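Local coordinates for protein L-Ala-D/L-Glu epimerase, a muconate lactonizing enzyme (Klebsiella pneumoniae subsp. pneumoniae MGH 78578, PDB 3FCP) that belongs to the muconate lactonizing enzyme group of the enolase superfamily and binds a magnesium ion at the C-terminal ends of its barrel strands, at residues K168-A173 with D199-W204; I224-S229 with I247-A252; G300-E305 with T326-P331; V15-I20 with Q33-V38; A52-G57 with N102-S107. All blocks are in the same frame, centred on the assembly; numbering follows the deposited sequence.

How the interactions relate
Interactions 1 and 2 lie on neighbouring strands of the barrel domain, their centres about 9 Å apart, and together supply the protein ligands of one magnesium ion: Asn201 from the first, Asp250 and Glu251 from the second. The salt bridge of Lys168 with Glu225 ties them together, and a second one from Lys168 to Glu327 reaches interaction 3, whose centre is about 17 Å from that of interaction 1. Interactions 4 and 5, centres about 12 Å apart, belong to the N-terminal domain and share its antiparallel sheet. Both touch the 300-305 loop of interaction 3: Gln33 bonds to Leu304, while Thr54 and Phe104 pack on Met303. Interaction 3 thus sits where the two domains meet.

Interaction 1: residues K168-A173 with D199-W204. With MG (magnesium ion), chain I.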
# COMPACT_ATOMS: atom_id res chain seq x y z
N LYS A 168 -8.46 -14.14 33.82
CA LYS A 168 -7.38 -14.10 32.85
C LYS A 168 -6.60 -15.40 33.00
O LYS A 168 -6.05 -15.68 34.06
CB LYS A 168 -6.47 -12.89 33.11
CG LYS A 168 -5.13 -12.93 32.38
CD LYS A 168 -4.33 -11.66 32.61
CE LYS A 168 -2.86 -11.85 32.22
NZ LYS A 168 -2.09 -10.58 32.21
N LEU A 169 -6.57 -16.21 31.95
CA LEU A 169 -5.87 -17.48 32.00
C LEU A 169 -4.51 -17.37 31.34
O LEU A 169 -4.39 -16.84 30.23
CB LEU A 169 -6.67 -18.58 31.30
CG LEU A 169 -8.20 -18.53 31.36
CD1 LEU A 169 -8.76 -19.79 30.71
CD2 LEU A 169 -8.68 -18.39 32.78
N LYS A 170 -3.48 -17.86 32.01
CA LYS A 170 -2.15 -17.80 31.43
C LYS A 170 -1.86 -19.13 30.76
O LYS A 170 -2.07 -20.20 31.34
CB LYS A 170 -1.10 -17.48 32.50
CG LYS A 170 -1.32 -16.11 33.13
CD LYS A 170 -0.02 -15.39 33.47
CE LYS A 170 0.77 -15.01 32.22
NZ LYS A 170 1.99 -14.21 32.55
N ILE A 171 -1.39 -19.06 29.52
CA ILE A 171 -1.07 -20.25 28.75
C ILE A 171 0.17 -19.97 27.94
O ILE A 171 0.75 -18.89 28.05
CB ILE A 171 -2.23 -20.62 27.80
CG1 ILE A 171 -2.54 -19.43 26.89
CG2 ILE A 171 -3.46 -21.01 28.60
CD1 ILE A 171 -3.61 -19.70 25.85
N GLY A 172 0.58 -20.94 27.13
CA GLY A 172 1.76 -20.77 26.31
C GLY A 172 2.97 -21.53 26.83
O GLY A 172 4.03 -21.50 26.22
N ALA A 173 2.80 -22.22 27.96
CA ALA A 173 3.90 -22.98 28.56
C ALA A 173 3.85 -24.45 28.17
O ALA A 173 4.80 -25.20 28.43
CB ALA A 173 3.86 -22.84 30.08
N ASP A 199 -3.81 -15.09 28.19
CA ASP A 199 -2.56 -14.37 28.01
C ASP A 199 -1.49 -15.40 27.66
O ASP A 199 -1.17 -16.27 28.47
CB ASP A 199 -2.21 -13.61 29.30
CG ASP A 199 -0.91 -12.82 29.19
OD1 ASP A 199 -0.44 -12.59 28.06
OD2 ASP A 199 -0.37 -12.42 30.25
N VAL A 200 -0.96 -15.30 26.44
CA VAL A 200 0.07 -16.22 25.97
C VAL A 200 1.46 -15.63 26.23
O VAL A 200 2.48 -16.31 26.07
CB VAL A 200 -0.08 -16.49 24.45
CG1 VAL A 200 0.64 -17.78 24.08
CG2 VAL A 200 -1.54 -16.55 24.07
N ASN A 201 1.49 -14.37 26.63
CA ASN A 201 2.73 -13.66 26.93
C ASN A 201 3.89 -13.95 25.97
O ASN A 201 4.96 -14.39 26.40
CB ASN A 201 3.15 -13.93 28.37
CG ASN A 201 4.23 -12.96 28.86
OD1 ASN A 201 4.12 -11.74 28.69
ND2 ASN A 201 5.27 -13.51 29.49
N GLN A 202 3.66 -13.71 24.68
CA GLN A 202 4.69 -13.89 23.64
C GLN A 202 5.10 -15.30 23.24
O GLN A 202 5.89 -15.46 22.32
CB GLN A 202 5.97 -13.15 24.05
CG GLN A 202 5.88 -11.64 24.10
CD GLN A 202 7.24 -11.01 24.37
OE1 GLN A 202 7.71 -10.97 25.51
NE2 GLN A 202 7.87 -10.51 23.32
N ALA A 203 4.55 -16.31 23.90
CA ALA A 203 4.94 -17.70 23.64
C ALA A 203 4.78 -18.31 22.25
O ALA A 203 5.58 -19.16 21.86
CB ALA A 203 4.27 -18.61 24.68
N TRP A 204 3.78 -17.88 21.49
CA TRP A 204 3.56 -18.50 20.19
C TRP A 204 4.23 -17.92 18.96
O TRP A 204 4.36 -16.71 18.80
CB TRP A 204 2.06 -18.57 19.89
CG TRP A 204 1.27 -19.43 20.83
CD1 TRP A 204 1.74 -20.46 21.60
CD2 TRP A 204 -0.14 -19.39 21.03
NE1 TRP A 204 0.70 -21.05 22.28
CE2 TRP A 204 -0.47 -20.42 21.95
CE3 TRP A 204 -1.18 -18.58 20.53
CZ2 TRP A 204 -1.77 -20.66 22.38
CZ3 TRP A 204 -2.47 -18.82 20.95
CH2 TRP A 204 -2.76 -19.85 21.87
MG MG I . 3.10 -9.87 29.17
O HOH W 1 1.86 -11.34 30.67
O HOH W 2 0.99 -10.44 27.93
O HOH W 3 4.01 -9.34 31.53
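Asp199 turns OD2 to the amines of both Lys168 and Lys170, and its side chain can be followed outward from the backbone. CG stands anti to the backbone N (chi1 -180°). CB packs against CE of Lys168 at 3.5 Å, and the carboxylate carbon beyond it remains beside the same methylene. At OD2, NZ of the fully extended Lys168 makes a weak, charged hydrogen bond at 3.2 Å, and the bent chain of Lys170, running alongside Asp199, adds a long salt bridge. Water 1 donates to OD2 as well. OD1 accepts the backbone N of Asn201 at 3.0 Å from above the carboxylate plane, closing an Asx turn, and probably also takes a bond from water 2. Both waters are magnesium ligands, so Asp199 sits in the second shell, while Asn201 OD1 binds the metal directly at 2.2 Å. NZ of Lys168 is shared with Glu225 and Glu327. Behind this polar face the backbones pair in parallel: Asp199 N bonds to Leu169 O at 2.7 Å, and Ile171 N to Asp199 O. Farther on, Ile171 CD1 touches Trp204 CZ2 at 4.0 Å, and Gly172 fits against Val200 and Ala203, where a CB would clash. A Lys-X-Lys pair at the end of one strand, reaching the carboxylate that precedes a metal-binding loop on the next, is characteristic of the active-site end of enolase-superfamily barrels.

Interaction 2: residues I224-S229 with I247-A252. With MG (magnesium ion), chain I.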
# COMPACT_ATOMS: atom_id res chain seq x y z
N ILE A 224 -7.56 -12.05 23.75
CA ILE A 224 -6.32 -12.82 23.68
C ILE A 224 -5.17 -11.83 23.83
O ILE A 224 -5.00 -10.95 22.98
CB ILE A 224 -6.18 -13.53 22.31
CG1 ILE A 224 -7.40 -14.42 22.04
CG2 ILE A 224 -4.90 -14.36 22.29
CD1 ILE A 224 -7.44 -15.01 20.62
N GLU A 225 -4.39 -11.98 24.90
CA GLU A 225 -3.28 -11.07 25.16
C GLU A 225 -1.93 -11.53 24.60
O GLU A 225 -1.52 -12.68 24.79
CB GLU A 225 -3.15 -10.85 26.67
CG GLU A 225 -2.18 -9.73 27.07
CD GLU A 225 -2.06 -9.56 28.58
OE1 GLU A 225 -2.95 -10.05 29.32
OE2 GLU A 225 -1.09 -8.92 29.03
N GLN A 226 -1.25 -10.61 23.92
CA GLN A 226 0.08 -10.82 23.33
C GLN A 226 0.36 -12.26 22.93
O GLN A 226 1.26 -12.90 23.46
CB GLN A 226 1.14 -10.34 24.33
CG GLN A 226 2.53 -10.11 23.74
CD GLN A 226 2.55 -8.97 22.74
OE1 GLN A 226 2.13 -7.85 23.04
NE2 GLN A 226 3.06 -9.25 21.55
N PRO A 227 -0.41 -12.78 21.95
CA PRO A 227 -0.23 -14.16 21.49
C PRO A 227 1.14 -14.45 20.90
O PRO A 227 1.69 -15.53 21.10
CB PRO A 227 -1.36 -14.33 20.47
CG PRO A 227 -1.58 -12.93 19.96
CD PRO A 227 -1.50 -12.11 21.22
N VAL A 228 1.70 -13.48 20.18
CA VAL A 228 3.00 -13.65 19.55
C VAL A 228 4.08 -12.76 20.17
O VAL A 228 3.80 -11.94 21.05
CB VAL A 228 2.93 -13.36 18.03
CG1 VAL A 228 2.03 -14.38 17.35
CG2 VAL A 228 2.40 -11.95 17.79
N SER A 229 5.31 -12.93 19.71
CA SER A 229 6.45 -12.17 20.20
C SER A 229 6.39 -10.69 19.83
O SER A 229 5.84 -10.32 18.80
CB SER A 229 7.75 -12.76 19.65
OG SER A 229 8.85 -11.91 19.94
N ILE A 247 -7.92 -8.65 20.46
CA ILE A 247 -6.50 -8.88 20.75
C ILE A 247 -6.02 -7.76 21.68
O ILE A 247 -6.32 -6.58 21.46
CB ILE A 247 -5.63 -8.85 19.45
CG1 ILE A 247 -6.12 -9.91 18.45
CG2 ILE A 247 -4.17 -9.10 19.80
CD1 ILE A 247 -6.23 -11.32 19.03
N LEU A 248 -5.28 -8.14 22.71
CA LEU A 248 -4.74 -7.20 23.69
C LEU A 248 -3.22 -7.15 23.52
O LEU A 248 -2.54 -8.17 23.64
CB LEU A 248 -5.07 -7.68 25.11
CG LEU A 248 -5.26 -6.70 26.29
CD1 LEU A 248 -4.55 -7.28 27.51
CD2 LEU A 248 -4.76 -5.30 25.97
N ALA A 249 -2.68 -5.97 23.24
CA ALA A 249 -1.24 -5.83 23.09
C ALA A 249 -0.60 -5.54 24.45
O ALA A 249 -1.11 -4.71 25.21
CB ALA A 249 -0.93 -4.69 22.11
N ASP A 250 0.49 -6.22 24.77
CA ASP A 250 1.18 -5.97 26.04
C ASP A 250 2.62 -5.56 25.73
O ASP A 250 2.89 -4.38 25.54
CB ASP A 250 1.16 -7.20 26.97
CG ASP A 250 1.80 -6.92 28.34
OD1 ASP A 250 2.16 -5.74 28.61
OD2 ASP A 250 1.95 -7.86 29.15
N GLU A 251 3.53 -6.53 25.65
CA GLU A 251 4.93 -6.23 25.37
C GLU A 251 5.15 -5.44 24.08
O GLU A 251 6.17 -4.75 23.95
CB GLU A 251 5.77 -7.52 25.30
CG GLU A 251 6.14 -8.14 26.65
CD GLU A 251 4.96 -8.76 27.38
OE1 GLU A 251 3.96 -9.11 26.73
OE2 GLU A 251 5.05 -8.90 28.62
N ALA A 252 4.21 -5.52 23.14
CA ALA A 252 4.33 -4.79 21.88
C ALA A 252 4.15 -3.28 22.04
O ALA A 252 4.48 -2.51 21.14
CB ALA A 252 3.30 -5.32 20.87
MG MG I . 3.10 -9.87 29.17
O HOH W 2 0.99 -10.44 27.93
O HOH W 1 1.86 -11.34 30.67
O HOH W 3 4.01 -9.34 31.53
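Gln226 starts with CG anti to its backbone N (chi1 -163°) and bends at chi2 (65°), which carries its amide across to the 250-252 turn; Asp250, also with CG anti to N (chi1 -176°), directs its carboxylate toward the magnesium ion. The segments belong to a right-handed beta-alpha-beta unit of the barrel, helix 233-242 linking parallel strands 223-225 and 246-249. Leu248 N bonds to Ile224 O, and Leu248 O receives Gln226 N at 2.8 Å. On one face Glu225 and Leu248 run side by side, Leu248 CD1 3.4 Å from Glu225 CG; Ile224 and Ile247 meet on the other. Past the strand ends, Asp250 OD2 and Glu251 OE2 bind the metal at 2.3 and 2.2 Å, with Glu251 OE1 a longer contact at 2.7 Å. Glu225 OE2 comes within 3.2 Å of Asp250 OD2, two acceptors probably eased by the magnesium ion and Lys274, both on Asp250 OD2; Lys168 takes Glu225 OE1 and Lys277 Asp250 OD1. Metal-bound water 2 probably donates to Glu225 OE2. Gln226 OE1 takes two backbone donors, Asp250 N in its amide plane at 2.9 Å and Ala252 N from above that plane at 3.1 Å, while its NE2 donates to Val228 O.

Interaction 3: residues G300-E305 with T326-P331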
# COMPACT_ATOMS: atom_id res chain seq x y z
N GLY A 300 -6.24 -1.79 32.23
CA GLY A 300 -5.33 -1.41 33.31
C GLY A 300 -4.41 -2.56 33.69
O GLY A 300 -4.79 -3.44 34.47
N GLY A 301 -3.19 -2.55 33.15
CA GLY A 301 -2.25 -3.63 33.41
C GLY A 301 -1.37 -3.53 34.63
O GLY A 301 -1.24 -2.46 35.23
N THR A 302 -0.73 -4.64 34.98
CA THR A 302 0.15 -4.71 36.15
C THR A 302 1.42 -5.50 35.90
O THR A 302 1.50 -6.29 34.95
CB THR A 302 -0.55 -5.40 37.36
OG1 THR A 302 0.19 -5.16 38.57
CG2 THR A 302 -0.66 -6.91 37.13
N MET A 303 2.41 -5.27 36.76
CA MET A 303 3.67 -6.00 36.73
C MET A 303 3.70 -6.73 38.08
O MET A 303 4.76 -7.15 38.57
CB MET A 303 4.85 -5.04 36.60
CG MET A 303 5.04 -4.43 35.20
SD MET A 303 5.20 -5.60 33.82
CE MET A 303 6.59 -6.52 34.29
N LEU A 304 2.51 -6.89 38.65
CA LEU A 304 2.30 -7.53 39.95
C LEU A 304 2.93 -6.71 41.08
O LEU A 304 3.63 -7.23 41.94
CB LEU A 304 2.86 -8.97 39.95
CG LEU A 304 2.15 -9.94 39.00
CD1 LEU A 304 2.72 -11.35 39.17
CD2 LEU A 304 0.67 -9.95 39.29
N GLU A 305 2.66 -5.40 41.04
CA GLU A 305 3.16 -4.48 42.06
C GLU A 305 2.47 -4.74 43.39
O GLU A 305 1.39 -5.32 43.45
CB GLU A 305 2.84 -3.02 41.67
CG GLU A 305 3.62 -2.43 40.51
CD GLU A 305 3.10 -2.81 39.13
OE1 GLU A 305 2.00 -3.41 39.04
OE2 GLU A 305 3.79 -2.50 38.15
N THR A 326 -9.37 -3.90 34.73
CA THR A 326 -7.97 -3.90 35.18
C THR A 326 -7.60 -5.24 35.80
O THR A 326 -8.48 -6.06 36.11
CB THR A 326 -7.69 -2.81 36.25
OG1 THR A 326 -7.91 -3.36 37.56
CG2 THR A 326 -8.60 -1.60 36.07
N GLU A 327 -6.30 -5.45 35.98
CA GLU A 327 -5.78 -6.66 36.60
C GLU A 327 -4.93 -6.26 37.81
O GLU A 327 -3.86 -6.82 38.05
CB GLU A 327 -4.93 -7.45 35.60
CG GLU A 327 -3.94 -6.59 34.81
CD GLU A 327 -3.04 -7.41 33.90
OE1 GLU A 327 -3.52 -8.43 33.36
OE2 GLU A 327 -1.87 -7.02 33.72
N MET A 328 -5.42 -5.30 38.59
CA MET A 328 -4.66 -4.84 39.75
C MET A 328 -4.87 -5.65 41.04
O MET A 328 -5.30 -5.13 42.07
CB MET A 328 -4.94 -3.36 39.98
CG MET A 328 -3.83 -2.45 39.41
SD MET A 328 -3.47 -2.65 37.65
CE MET A 328 -2.84 -3.98 37.55
N PHE A 329 -4.51 -6.94 40.96
CA PHE A 329 -4.64 -7.86 42.09
C PHE A 329 -3.30 -8.19 42.74
O PHE A 329 -3.22 -9.04 43.63
CB PHE A 329 -5.32 -9.15 41.61
CG PHE A 329 -4.57 -9.86 40.51
CD1 PHE A 329 -3.41 -10.58 40.78
CD2 PHE A 329 -5.01 -9.79 39.19
CE1 PHE A 329 -2.70 -11.21 39.77
CE2 PHE A 329 -4.31 -10.42 38.16
CZ PHE A 329 -3.15 -11.14 38.45
N GLY A 330 -2.25 -7.50 42.29
CA GLY A 330 -0.91 -7.73 42.82
C GLY A 330 -0.80 -7.85 44.33
O GLY A 330 -0.15 -8.77 44.82
N PRO A 331 -1.41 -6.93 45.10
CA PRO A 331 -1.34 -6.99 46.57
C PRO A 331 -1.93 -8.27 47.15
O PRO A 331 -1.49 -8.74 48.20
CB PRO A 331 -2.11 -5.75 47.01
CG PRO A 331 -1.91 -4.80 45.87
CD PRO A 331 -2.10 -5.70 44.67
O HOH W 4 -1.54 -5.08 41.06
O HOH W 5 2.28 -9.23 43.84
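Thr302 OG1 is gripped by three partners, one of them a water that carries the contact across to Gly330. The hydroxyl donates to Glu305 OE1 at 2.6 Å and accepts Leu304 N at 2.9 Å, closing an ST turn; water 4 donates to it and accepts from Gly330 N. Glu305 OE1 also takes Met303 N, on its syn side but tilted out of the carboxylate plane, so this oxygen holds the start of the turn from two positions. Water 5 makes a second bridge, donating to both Leu304 O and Gly330 O. A direct grip comes from Glu327, whose chain, extended beyond CG, leans over Gly301 and brings OE2 to Thr302 N. That bond, 2.9 Å long, uses the anti lone pair. The other oxygen, OE1, turns to Lys168 and Tyr299. At the start of the contact Glu327 N bonds to Gly300 O at 2.9 Å, and Gly300 approaches Thr326 so closely that a CB on it would clash. Thr326 also pairs with strand 136-143, so the 326-331 segment closes the (beta/alpha)7-beta barrel of the enolase superfamily, between its seventh and first strands. Met328 packs against helix 307-317. Leu304 lays CD2 obliquely against Phe329 at 3.6 Å from CE1, and the Phe329 ring in turn meets Trp141 edge-to-face. Gly330 CA points a C-H at Glu305 O, at 3.4 Å.

Interaction 4: residues V15-I20 with Q33-V38; sequences VDVPTI and QSLVIV
The carboxylate of Asp16 is met at OD1 by Ser34 OG, which donates nearly head-on along the C-O bond at 2.6 Å, while OD2 reaches Arg372 in a salt bridge. The other flat group, the amide of Gln33, turns off its strand: CG is anti to the backbone N (chi1 166°) and the chain then bends at chi2 (60°), so that NE2 bonds to Leu304 O in the barrel domain, and the CB stays behind against Thr19 CG2 at 4.0 Å. The side chains leave the sheet on opposite faces, Asp16 and Ser34 from one, Gln33 with Val15, Val17 and Leu35 from the other. Segments 15-20 and 33-38 form an antiparallel pair in the three-stranded sheet of the N-terminal domain, the part of enolase-superfamily proteins that sits beside the barrel. Their short strand axes come within 4.6 Å, and their N-to-C directions differ by 145°, twisted away from exact antiparallel. Val15 and Leu35 are a hydrogen-bonded pair with both bonds at 2.7 Å, from Val15 N to Leu35 O and from Leu35 N to Val15 O. Val17 and Gln33 form the next such pair, and Asp16 and Ser34 lie between as the non-hydrogen-bonded pair, where the side-chain bond takes over. On the face of the valines Val15 CG2 touches Ile37 CG1 at 4.0 Å. Val17 CG2 lies 3.2 Å from Gln33 O and reaches on toward Leu35 CD1. Helix 364-370 packs over Val15; Glu51 and Thr53 of strand 47-53 flank Leu35, and Glu51 also Ile37.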
# COMPACT_ATOMS: atom_id res chain seq x y z
N VAL A 15 13.06 -4.52 48.30
CA VAL A 15 12.32 -5.21 49.34
C VAL A 15 11.82 -6.55 48.85
O VAL A 15 11.20 -6.64 47.79
CB VAL A 15 11.12 -4.36 49.79
CG1 VAL A 15 10.41 -5.04 50.93
CG2 VAL A 15 11.59 -2.98 50.20
N ASP A 16 12.10 -7.60 49.61
CA ASP A 16 11.65 -8.94 49.26
C ASP A 16 10.53 -9.32 50.21
O ASP A 16 10.76 -9.56 51.40
CB ASP A 16 12.80 -9.95 49.37
CG ASP A 16 13.93 -9.65 48.40
OD1 ASP A 16 13.63 -9.37 47.22
OD2 ASP A 16 15.11 -9.71 48.80
N VAL A 17 9.31 -9.33 49.67
CA VAL A 17 8.13 -9.66 50.45
C VAL A 17 7.63 -11.04 50.07
O VAL A 17 7.67 -11.43 48.90
CB VAL A 17 7.01 -8.63 50.21
CG1 VAL A 17 7.43 -7.27 50.73
CG2 VAL A 17 6.69 -8.54 48.72
N PRO A 18 7.16 -11.81 51.07
CA PRO A 18 6.65 -13.16 50.85
C PRO A 18 5.32 -13.20 50.11
O PRO A 18 4.45 -12.35 50.32
CB PRO A 18 6.55 -13.72 52.26
CG PRO A 18 6.14 -12.51 53.04
CD PRO A 18 7.07 -11.45 52.50
N THR A 19 5.17 -14.20 49.24
CA THR A 19 3.95 -14.38 48.47
C THR A 19 3.12 -15.50 49.11
O THR A 19 3.63 -16.28 49.92
CB THR A 19 4.28 -14.80 47.04
OG1 THR A 19 4.95 -16.06 47.06
CG2 THR A 19 5.18 -13.76 46.37
N ILE A 20 1.85 -15.57 48.74
CA ILE A 20 0.96 -16.60 49.27
C ILE A 20 1.31 -17.97 48.68
O ILE A 20 1.79 -18.07 47.55
CB ILE A 20 -0.52 -16.29 48.94
CG1 ILE A 20 -0.70 -16.20 47.42
CG2 ILE A 20 -0.94 -14.99 49.61
CD1 ILE A 20 -2.14 -15.97 46.97
N GLN A 33 8.44 -11.76 46.25
CA GLN A 33 8.28 -10.82 45.16
C GLN A 33 9.20 -9.66 45.54
O GLN A 33 9.13 -9.16 46.67
CB GLN A 33 6.83 -10.35 45.04
CG GLN A 33 6.61 -9.12 44.15
CD GLN A 33 7.05 -9.32 42.71
OE1 GLN A 33 8.21 -9.63 42.43
NE2 GLN A 33 6.12 -9.14 41.78
N SER A 34 10.07 -9.24 44.63
CA SER A 34 11.01 -8.16 44.92
C SER A 34 10.52 -6.81 44.43
O SER A 34 10.34 -6.60 43.23
CB SER A 34 12.37 -8.47 44.30
OG SER A 34 12.84 -9.73 44.75
N LEU A 35 10.32 -5.89 45.36
CA LEU A 35 9.85 -4.55 45.02
C LEU A 35 10.96 -3.52 45.22
O LEU A 35 11.76 -3.63 46.15
CB LEU A 35 8.68 -4.14 45.93
CG LEU A 35 7.61 -5.17 46.30
CD1 LEU A 35 6.67 -4.56 47.33
CD2 LEU A 35 6.85 -5.62 45.06
N VAL A 36 11.04 -2.54 44.33
CA VAL A 36 12.01 -1.47 44.51
C VAL A 36 11.16 -0.28 44.97
O VAL A 36 10.35 0.25 44.20
CB VAL A 36 12.77 -1.10 43.23
CG1 VAL A 36 13.73 0.05 43.53
CG2 VAL A 36 13.56 -2.30 42.72
N ILE A 37 11.33 0.09 46.23
CA ILE A 37 10.57 1.17 46.83
C ILE A 37 11.42 2.42 46.92
O ILE A 37 12.63 2.37 47.20
CB ILE A 37 10.10 0.76 48.26
CG1 ILE A 37 9.18 -0.46 48.17
CG2 ILE A 37 9.40 1.93 48.94
CD1 ILE A 37 7.91 -0.23 47.38
N VAL A 38 10.79 3.56 46.68
CA VAL A 38 11.49 4.83 46.74
C VAL A 38 10.77 5.82 47.64
O VAL A 38 9.55 5.82 47.74
CB VAL A 38 11.63 5.46 45.32
CG1 VAL A 38 10.27 5.52 44.65
CG2 VAL A 38 12.21 6.86 45.41

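Interaction 5: residues A52-G57 with N102-S107; sequences ATTIGG and NTFAKS
Phe104 projects from the first turn of helix 103-121 and comes to rest against the end of strand 47-53, touching Ala52, Thr53 and Thr54. Its CG is anti to the carbonyl carbon (chi1 -82°), which swings the ring out from the helix toward the strand, and chi2 turns the ring so that one edge faces the backbone of Thr53. Thr53 O lies near the ring plane, 3.2 Å from CE1 and 3.5 Å from CD1; the carbonyl is thus met by the C-H rim of the ring. Thr54 crosses Phe104 at about a right angle. Its OG1 is anti to the backbone N (chi1 -171°), and both CB and OG1 come near CE1, with CB at 3.8 Å in an oblique approach. Thr53 itself is turned the other way, its CB pointing away from the helix and its OG1 bonded to Glu51. Nearer the helix backbone, Ala52 directs its methyl at Phe104: CB is 3.2 Å from Phe104 O and 4.4 Å from Phe104 CB. The small side chain lets strand and helix lie close, with CA atoms of Ala52 and Phe104 5.4 Å apart. Ile68 of helix 65-80 touches both Ala52 and Phe104, and Met303 of the barrel domain packs on Phe104 and Thr54, so the ring is also packed from the barrel side. Since van der Waals packing and close C-H to carbonyl approaches make up this contact, it depends on the fit of the ring more than on directional polar bonds, and the partly positive ring edge probably gains a little from facing Thr53 O.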
# COMPACT_ATOMS: atom_id res chain seq x y z
N ALA A 52 8.69 0.35 41.87
CA ALA A 52 9.04 -0.17 40.55
C ALA A 52 9.25 -1.66 40.80
O ALA A 52 10.18 -2.05 41.52
CB ALA A 52 10.31 0.47 40.02
N THR A 53 8.39 -2.48 40.23
CA THR A 53 8.46 -3.92 40.40
C THR A 53 8.35 -4.65 39.07
O THR A 53 7.75 -4.15 38.12
CB THR A 53 7.32 -4.41 41.33
OG1 THR A 53 7.54 -3.90 42.65
CG2 THR A 53 7.26 -5.93 41.37
N THR A 54 8.95 -5.84 38.99
CA THR A 54 8.86 -6.64 37.79
C THR A 54 8.62 -8.09 38.17
O THR A 54 8.48 -8.42 39.35
CB THR A 54 10.12 -6.55 36.92
OG1 THR A 54 9.86 -7.18 35.66
CG2 THR A 54 11.30 -7.24 37.59
N ILE A 55 8.59 -8.95 37.17
CA ILE A 55 8.35 -10.37 37.37
C ILE A 55 9.54 -11.21 36.93
O ILE A 55 10.04 -11.05 35.82
CB ILE A 55 7.10 -10.82 36.56
CG1 ILE A 55 5.91 -9.91 36.90
CG2 ILE A 55 6.76 -12.26 36.87
CD1 ILE A 55 4.72 -10.05 35.94
N GLY A 56 9.98 -12.10 37.80
CA GLY A 56 11.07 -13.01 37.49
C GLY A 56 12.42 -12.48 37.03
O GLY A 56 12.97 -12.99 36.05
N GLY A 57 12.95 -11.49 37.73
CA GLY A 57 14.26 -10.95 37.38
C GLY A 57 14.34 -10.32 36.00
O GLY A 57 13.88 -9.20 35.80
N ASN A 102 14.73 2.77 30.84
CA ASN A 102 14.65 2.68 32.29
C ASN A 102 13.32 3.25 32.79
O ASN A 102 13.28 4.00 33.77
CB ASN A 102 15.82 3.44 32.92
CG ASN A 102 17.13 2.68 32.78
OD1 ASN A 102 17.50 1.88 33.64
ND2 ASN A 102 17.84 2.92 31.67
N THR A 103 12.24 2.87 32.11
CA THR A 103 10.90 3.34 32.45
C THR A 103 10.41 2.84 33.81
O THR A 103 9.58 3.50 34.45
CB THR A 103 9.88 2.91 31.35
OG1 THR A 103 9.90 1.48 31.21
CG2 THR A 103 10.24 3.55 30.01
N PHE A 104 10.90 1.69 34.25
CA PHE A 104 10.51 1.15 35.54
C PHE A 104 11.02 2.08 36.64
O PHE A 104 10.27 2.47 37.54
CB PHE A 104 11.07 -0.27 35.74
CG PHE A 104 10.24 -1.35 35.08
CD1 PHE A 104 9.69 -2.38 35.84
CD2 PHE A 104 10.03 -1.35 33.70
CE1 PHE A 104 8.93 -3.40 35.23
CE2 PHE A 104 9.27 -2.35 33.08
CZ PHE A 104 8.72 -3.38 33.85
N ALA A 105 12.30 2.45 36.56
CA ALA A 105 12.90 3.36 37.53
C ALA A 105 12.19 4.72 37.47
O ALA A 105 11.87 5.31 38.50
CB ALA A 105 14.39 3.54 37.23
N LYS A 106 11.95 5.22 36.26
CA LYS A 106 11.27 6.51 36.10
C LYS A 106 9.86 6.47 36.69
O LYS A 106 9.41 7.45 37.28
CB LYS A 106 11.20 6.88 34.61
CG LYS A 106 12.54 7.22 34.00
CD LYS A 106 12.44 7.40 32.48
CE LYS A 106 13.79 7.78 31.88
NZ LYS A 106 13.77 7.78 30.38
N SER A 107 9.18 5.34 36.54
CA SER A 107 7.83 5.21 37.07
C SER A 107 7.79 5.33 38.60
O SER A 107 6.87 5.94 39.16
CB SER A 107 7.22 3.88 36.64
OG SER A 107 5.99 3.67 37.30